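Local coordinates for geranyltranstransferase (IspA) (Helicobacter pylori, PDB 3LLW), which probably acts as a magnesium-dependent prenyltransferase of the FPP/GGPP synthase family, joining isoprenoid diphosphates in isoprene biosynthesis, at residues 10-22 with 69-81. Residues are numbered along the deposited sequence; the frame is centred on the assembly and turned at random.
Sequences FYYNECERFESFL and YSNQQTEYFKIAL
Phe-77 lies flat against helix 10-22, the CA of Phe-18 standing 3.7 Å from its ring centroid in a CH-pi contact, while CG of Gln-73 lies over the opposite face, toward the rim. A planar side chain suits this place, because both its faces can be packed where the helices cross at 73°. The Phe-18 ring turns its edge to the Phe-77 face, planes 71° apart, and its CE1 reaches CB of Ala-80, whose small methyl leaves room for it. Phe-21 enters as a knob among Thr-74, Phe-77, Lys-78 and Leu-81; CG anti to the backbone N (chi1 174°) carries its ring over CB of Phe-77.

Beyond this aromatic cluster, the Glu-14 carboxylate suits two donors: at OE1, NE2 of Gln-73, delivered by an extended chain, meets the syn lone pair at 2.7 Å, and OH of Tyr-69 approaches on the anti side at 2.9 Å, well out of plane. NH1 of Arg-17 makes a salt bridge to OE2 of Glu-14 with a weak hydrogen bond, and Phe-10 sets its edge on the Tyr-69 face.

Phe-18 also packs on Pro-53 of helix 51-63, joining the N-terminal helix to the all-helical prenyltransferase core. Two neutral donors and a nearby arginine charge thus compensate a buried carboxylate, probably favouring its ionised form.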
loop_
_atom_site.group_PDB
_atom_site.type_symbol
_atom_site.label_atom_id
_atom_site.label_comp_id
_atom_site.label_asym_id
_atom_site.label_seq_id
_atom_site.Cartn_x
_atom_site.Cartn_y
_atom_site.Cartn_z
ATOM N N PHE A 10 16.766 -28.368 5.978
ATOM C CA PHE A 10 17.185 -27.162 5.277
ATOM C C PHE A 10 16.133 -26.056 5.420
ATOM O O PHE A 10 16.470 -24.888 5.620
ATOM C CB PHE A 10 17.430 -27.479 3.798
ATOM C CG PHE A 10 17.648 -26.268 2.943
ATOM C CD1 PHE A 10 18.891 -25.650 2.902
ATOM C CD2 PHE A 10 16.614 -25.756 2.161
ATOM C CE1 PHE A 10 19.102 -24.524 2.104
ATOM C CE2 PHE A 10 16.814 -24.628 1.366
ATOM C CZ PHE A 10 18.060 -24.012 1.338
ATOM N N TYR A 11 14.865 -26.449 5.306
ATOM C CA TYR A 11 13.737 -25.538 5.413
ATOM C C TYR A 11 13.602 -24.950 6.814
ATOM O O TYR A 11 13.428 -23.738 6.959
ATOM C CB TYR A 11 12.440 -26.227 4.974
ATOM C CG TYR A 11 11.180 -25.525 5.446
ATOM C CD1 TYR A 11 10.870 -24.226 5.017
ATOM C CD2 TYR A 11 10.294 -26.160 6.314
ATOM C CE1 TYR A 11 9.738 -23.586 5.448
ATOM C CE2 TYR A 11 9.142 -25.527 6.739
ATOM C CZ TYR A 11 8.873 -24.236 6.303
ATOM O OH TYR A 11 7.736 -23.597 6.725
ATOM N N TYR A 12 13.697 -25.795 7.836
ATOM C CA TYR A 12 13.629 -25.331 9.227
ATOM C C TYR A 12 14.723 -24.315 9.557
ATOM O O TYR A 12 14.517 -23.390 10.343
ATOM C CB TYR A 12 13.717 -26.507 10.204
ATOM C CG TYR A 12 12.430 -27.286 10.383
ATOM C CD1 TYR A 12 11.186 -26.678 10.201
ATOM C CD2 TYR A 12 12.458 -28.629 10.763
ATOM C CE1 TYR A 12 10.005 -27.388 10.373
ATOM C CE2 TYR A 12 11.279 -29.348 10.947
ATOM C CZ TYR A 12 10.057 -28.720 10.752
ATOM O OH TYR A 12 8.884 -29.422 10.931
ATOM N N ASN A 13 15.879 -24.499 8.939
ATOM C CA ASN A 13 17.007 -23.624 9.153
ATOM C C ASN A 13 16.826 -22.278 8.431
ATOM O O ASN A 13 17.235 -21.239 8.953
ATOM C CB ASN A 13 18.295 -24.335 8.734
ATOM C CG ASN A 13 19.528 -23.531 9.027
ATOM O OD1 ASN A 13 20.376 -23.351 8.150
ATOM N ND2 ASN A 13 19.641 -23.025 10.256
ATOM N N GLU A 14 16.205 -22.303 7.249
ATOM C CA GLU A 14 15.857 -21.066 6.541
ATOM C C GLU A 14 14.831 -20.204 7.280
ATOM O O GLU A 14 14.898 -18.983 7.228
ATOM C CB GLU A 14 15.400 -21.348 5.113
ATOM C CG GLU A 14 16.549 -21.769 4.202
ATOM C CD GLU A 14 17.747 -20.822 4.293
ATOM O OE1 GLU A 14 17.552 -19.594 4.130
ATOM O OE2 GLU A 14 18.881 -21.304 4.522
ATOM N N CYS A 15 13.908 -20.850 7.982
ATOM C CA CYS A 15 12.952 -20.159 8.833
ATOM C C CYS A 15 13.626 -19.437 9.990
ATOM O O CYS A 15 13.203 -18.348 10.361
ATOM C CB CYS A 15 11.898 -21.139 9.351
ATOM S SG CYS A 15 10.865 -21.783 8.018
ATOM N N GLU A 16 14.667 -20.051 10.554
ATOM C CA GLU A 16 15.448 -19.440 11.632
ATOM C C GLU A 16 16.297 -18.300 11.089
ATOM O O GLU A 16 16.465 -17.280 11.751
ATOM C CB GLU A 16 16.338 -20.479 12.332
ATOM C CG GLU A 16 15.566 -21.551 13.096
ATOM C CD GLU A 16 14.647 -20.969 14.167
ATOM O OE1 GLU A 16 15.156 -20.370 15.145
ATOM O OE2 GLU A 16 13.412 -21.115 14.033
ATOM N N ARG A 17 16.812 -18.484 9.875
ATOM C CA ARG A 17 17.601 -17.466 9.201
ATOM C C ARG A 17 16.736 -16.306 8.695
ATOM O O ARG A 17 17.224 -15.174 8.589
ATOM C CB ARG A 17 18.381 -18.071 8.031
ATOM C CG ARG A 17 19.618 -18.865 8.410
ATOM C CD ARG A 17 20.207 -19.514 7.159
ATOM N NE ARG A 17 21.521 -20.105 7.407
ATOM C CZ ARG A 17 22.320 -20.621 6.473
ATOM N NH1 ARG A 17 21.959 -20.630 5.188
ATOM N NH2 ARG A 17 23.493 -21.134 6.831
ATOM N N PHE A 18 15.471 -16.575 8.363
ATOM C CA PHE A 18 14.580 -15.482 8.002
ATOM C C PHE A 18 14.319 -14.615 9.231
ATOM O O PHE A 18 14.286 -13.386 9.127
ATOM C CB PHE A 18 13.243 -15.940 7.407
ATOM C CG PHE A 18 12.186 -14.850 7.417
ATOM C CD1 PHE A 18 12.237 -13.809 6.489
ATOM C CD2 PHE A 18 11.186 -14.831 8.400
ATOM C CE1 PHE A 18 11.296 -12.792 6.509
ATOM C CE2 PHE A 18 10.231 -13.802 8.441
ATOM C CZ PHE A 18 10.279 -12.787 7.494
ATOM N N GLU A 19 14.132 -15.260 10.379
ATOM C CA GLU A 19 13.820 -14.545 11.619
ATOM C C GLU A 19 14.952 -13.590 12.015
ATOM O O GLU A 19 14.707 -12.504 12.540
ATOM C CB GLU A 19 13.469 -15.535 12.739
ATOM C CG GLU A 19 13.285 -14.925 14.155
ATOM C CD GLU A 19 12.180 -13.858 14.250
ATOM O OE1 GLU A 19 10.986 -14.194 14.089
ATOM O OE2 GLU A 19 12.507 -12.682 14.514
ATOM N N SER A 20 16.188 -13.978 11.718
ATOM C CA SER A 20 17.340 -13.157 12.060
ATOM C C SER A 20 17.423 -11.931 11.146
ATOM O O SER A 20 17.668 -10.817 11.612
ATOM C CB SER A 20 18.620 -13.985 11.988
ATOM O OG SER A 20 19.640 -13.372 12.741
ATOM N N PHE A 21 17.202 -12.156 9.851
ATOM C CA PHE A 21 17.095 -11.102 8.841
ATOM C C PHE A 21 16.075 -10.011 9.220
ATOM O O PHE A 21 16.340 -8.823 9.059
ATOM C CB PHE A 21 16.731 -11.751 7.500
ATOM C CG PHE A 21 16.440 -10.785 6.386
ATOM C CD1 PHE A 21 17.447 -10.414 5.493
ATOM C CD2 PHE A 21 15.142 -10.309 6.167
ATOM C CE1 PHE A 21 17.180 -9.542 4.426
ATOM C CE2 PHE A 21 14.867 -9.437 5.111
ATOM C CZ PHE A 21 15.885 -9.053 4.236
ATOM N N LEU A 22 14.965 -10.411 9.774
ATOM C CA LEU A 22 13.942 -9.494 10.148
ATOM C C LEU A 22 14.361 -8.681 11.366
ATOM O O LEU A 22 14.107 -7.516 11.452
ATOM C CB LEU A 22 12.664 -10.270 10.383
ATOM C CG LEU A 22 11.439 -9.617 10.965
ATOM C CD1 LEU A 22 10.233 -10.425 10.716
ATOM C CD2 LEU A 22 11.588 -9.336 12.408
ATOM N N TYR A 69 18.830 -21.541 -4.611
ATOM C CA TYR A 69 18.155 -20.796 -3.555
ATOM C C TYR A 69 19.103 -19.774 -2.928
ATOM O O TYR A 69 18.778 -18.589 -2.862
ATOM C CB TYR A 69 17.614 -21.752 -2.487
ATOM C CG TYR A 69 17.041 -21.077 -1.257
ATOM C CD1 TYR A 69 17.848 -20.766 -0.171
ATOM C CD2 TYR A 69 15.685 -20.762 -1.176
ATOM C CE1 TYR A 69 17.319 -20.143 0.960
ATOM C CE2 TYR A 69 15.155 -20.138 -0.054
ATOM C CZ TYR A 69 15.975 -19.832 1.007
ATOM O OH TYR A 69 15.444 -19.222 2.123
ATOM N N SER A 70 20.277 -20.241 -2.499
ATOM C CA SER A 70 21.231 -19.432 -1.719
ATOM C C SER A 70 21.837 -18.254 -2.478
ATOM O O SER A 70 22.321 -17.302 -1.857
ATOM C CB SER A 70 22.333 -20.310 -1.112
ATOM O OG SER A 70 21.813 -21.093 -0.049
ATOM N N ASN A 71 21.804 -18.328 -3.810
ATOM C CA ASN A 71 22.042 -17.168 -4.672
ATOM C C ASN A 71 21.160 -15.982 -4.293
ATOM O O ASN A 71 21.649 -14.870 -4.102
ATOM C CB ASN A 71 21.761 -17.522 -6.138
ATOM C CG ASN A 71 22.971 -18.086 -6.856
ATOM O OD1 ASN A 71 24.117 -17.810 -6.491
ATOM N ND2 ASN A 71 22.719 -18.872 -7.900
ATOM N N GLN A 72 19.862 -16.241 -4.159
ATOM C CA GLN A 72 18.876 -15.176 -4.028
ATOM C C GLN A 72 18.167 -15.133 -2.674
ATOM O O GLN A 72 17.101 -14.539 -2.542
ATOM C CB GLN A 72 17.882 -15.283 -5.179
ATOM C CG GLN A 72 18.482 -14.775 -6.490
ATOM C CD GLN A 72 17.916 -15.458 -7.711
ATOM O OE1 GLN A 72 17.587 -16.646 -7.682
ATOM N NE2 GLN A 72 17.811 -14.711 -8.805
ATOM N N GLN A 73 18.786 -15.755 -1.677
ATOM C CA GLN A 73 18.220 -15.903 -0.337
ATOM C C GLN A 73 17.712 -14.596 0.269
ATOM O O GLN A 73 16.608 -14.550 0.818
ATOM C CB GLN A 73 19.251 -16.525 0.605
ATOM C CG GLN A 73 18.673 -16.935 1.939
ATOM C CD GLN A 73 19.687 -16.925 3.058
ATOM O OE1 GLN A 73 20.406 -15.943 3.259
ATOM N NE2 GLN A 73 19.741 -18.018 3.811
ATOM N N THR A 74 18.504 -13.535 0.170
ATOM C CA THR A 74 18.126 -12.269 0.805
ATOM C C THR A 74 16.951 -11.614 0.076
ATOM O O THR A 74 16.141 -10.923 0.693
ATOM C CB THR A 74 19.309 -11.289 0.940
ATOM O OG1 THR A 74 19.879 -11.045 -0.349
ATOM C CG2 THR A 74 20.374 -11.856 1.874
ATOM N N GLU A 75 16.860 -11.866 -1.226
ATOM C CA GLU A 75 15.745 -11.420 -2.031
ATOM C C GLU A 75 14.447 -12.133 -1.652
ATOM O O GLU A 75 13.388 -11.503 -1.604
ATOM C CB GLU A 75 16.047 -11.621 -3.519
ATOM C CG GLU A 75 17.372 -11.019 -3.980
ATOM C CD GLU A 75 17.584 -9.591 -3.485
ATOM O OE1 GLU A 75 18.637 -9.329 -2.858
ATOM O OE2 GLU A 75 16.700 -8.738 -3.710
ATOM N N TYR A 76 14.541 -13.440 -1.388
ATOM C CA TYR A 76 13.410 -14.240 -0.920
ATOM C C TYR A 76 12.955 -13.793 0.485
ATOM O O TYR A 76 11.762 -13.797 0.803
ATOM C CB TYR A 76 13.784 -15.716 -0.913
ATOM C CG TYR A 76 14.079 -16.307 -2.285
ATOM C CD1 TYR A 76 13.294 -15.984 -3.388
ATOM C CD2 TYR A 76 15.127 -17.214 -2.467
ATOM C CE1 TYR A 76 13.547 -16.536 -4.644
ATOM C CE2 TYR A 76 15.397 -17.767 -3.720
ATOM C CZ TYR A 76 14.596 -17.421 -4.802
ATOM O OH TYR A 76 14.836 -17.951 -6.044
ATOM N N PHE A 77 13.914 -13.394 1.308
ATOM C CA PHE A 77 13.615 -12.913 2.644
ATOM C C PHE A 77 12.881 -11.566 2.568
ATOM O O PHE A 77 11.928 -11.361 3.289
ATOM C CB PHE A 77 14.891 -12.806 3.476
ATOM C CG PHE A 77 15.405 -14.124 3.999
ATOM C CD1 PHE A 77 14.678 -15.302 3.848
ATOM C CD2 PHE A 77 16.610 -14.171 4.701
ATOM C CE1 PHE A 77 15.155 -16.505 4.344
ATOM C CE2 PHE A 77 17.091 -15.372 5.217
ATOM C CZ PHE A 77 16.361 -16.541 5.039
ATOM N N LYS A 78 13.311 -10.685 1.664
ATOM C CA LYS A 78 12.619 -9.423 1.387
ATOM C C LYS A 78 11.137 -9.643 1.072
ATOM O O LYS A 78 10.272 -9.039 1.711
ATOM C CB LYS A 78 13.284 -8.698 0.220
ATOM C CG LYS A 78 14.517 -7.905 0.588
ATOM C CD LYS A 78 15.176 -7.418 -0.686
ATOM C CE LYS A 78 16.537 -6.787 -0.436
ATOM N NZ LYS A 78 17.204 -6.450 -1.738
ATOM N N ILE A 79 10.864 -10.530 0.110
ATOM C CA ILE A 79 9.509 -10.949 -0.229
ATOM C C ILE A 79 8.717 -11.516 0.946
ATOM O O ILE A 79 7.559 -11.139 1.171
ATOM C CB ILE A 79 9.529 -11.979 -1.358
ATOM C CG1 ILE A 79 10.175 -11.352 -2.610
ATOM C CG2 ILE A 79 8.123 -12.501 -1.600
ATOM C CD1 ILE A 79 10.522 -12.331 -3.717
ATOM N N ALA A 80 9.344 -12.416 1.697
ATOM C CA ALA A 80 8.741 -12.981 2.895
ATOM C C ALA A 80 8.428 -11.880 3.918
ATOM O O ALA A 80 7.380 -11.913 4.567
ATOM C CB ALA A 80 9.672 -14.026 3.505
ATOM N N LEU A 81 9.336 -10.911 4.028
ATOM C CA LEU A 81 9.202 -9.763 4.930
ATOM C C LEU A 81 8.067 -8.831 4.479
ATOM O O LEU A 81 7.380 -8.233 5.322
ATOM C CB LEU A 81 10.529 -8.992 5.041
ATOM C CG LEU A 81 10.618 -7.866 6.090
ATOM C CD1 LEU A 81 10.086 -8.308 7.433
ATOM C CD2 LEU A 81 12.022 -7.307 6.220
#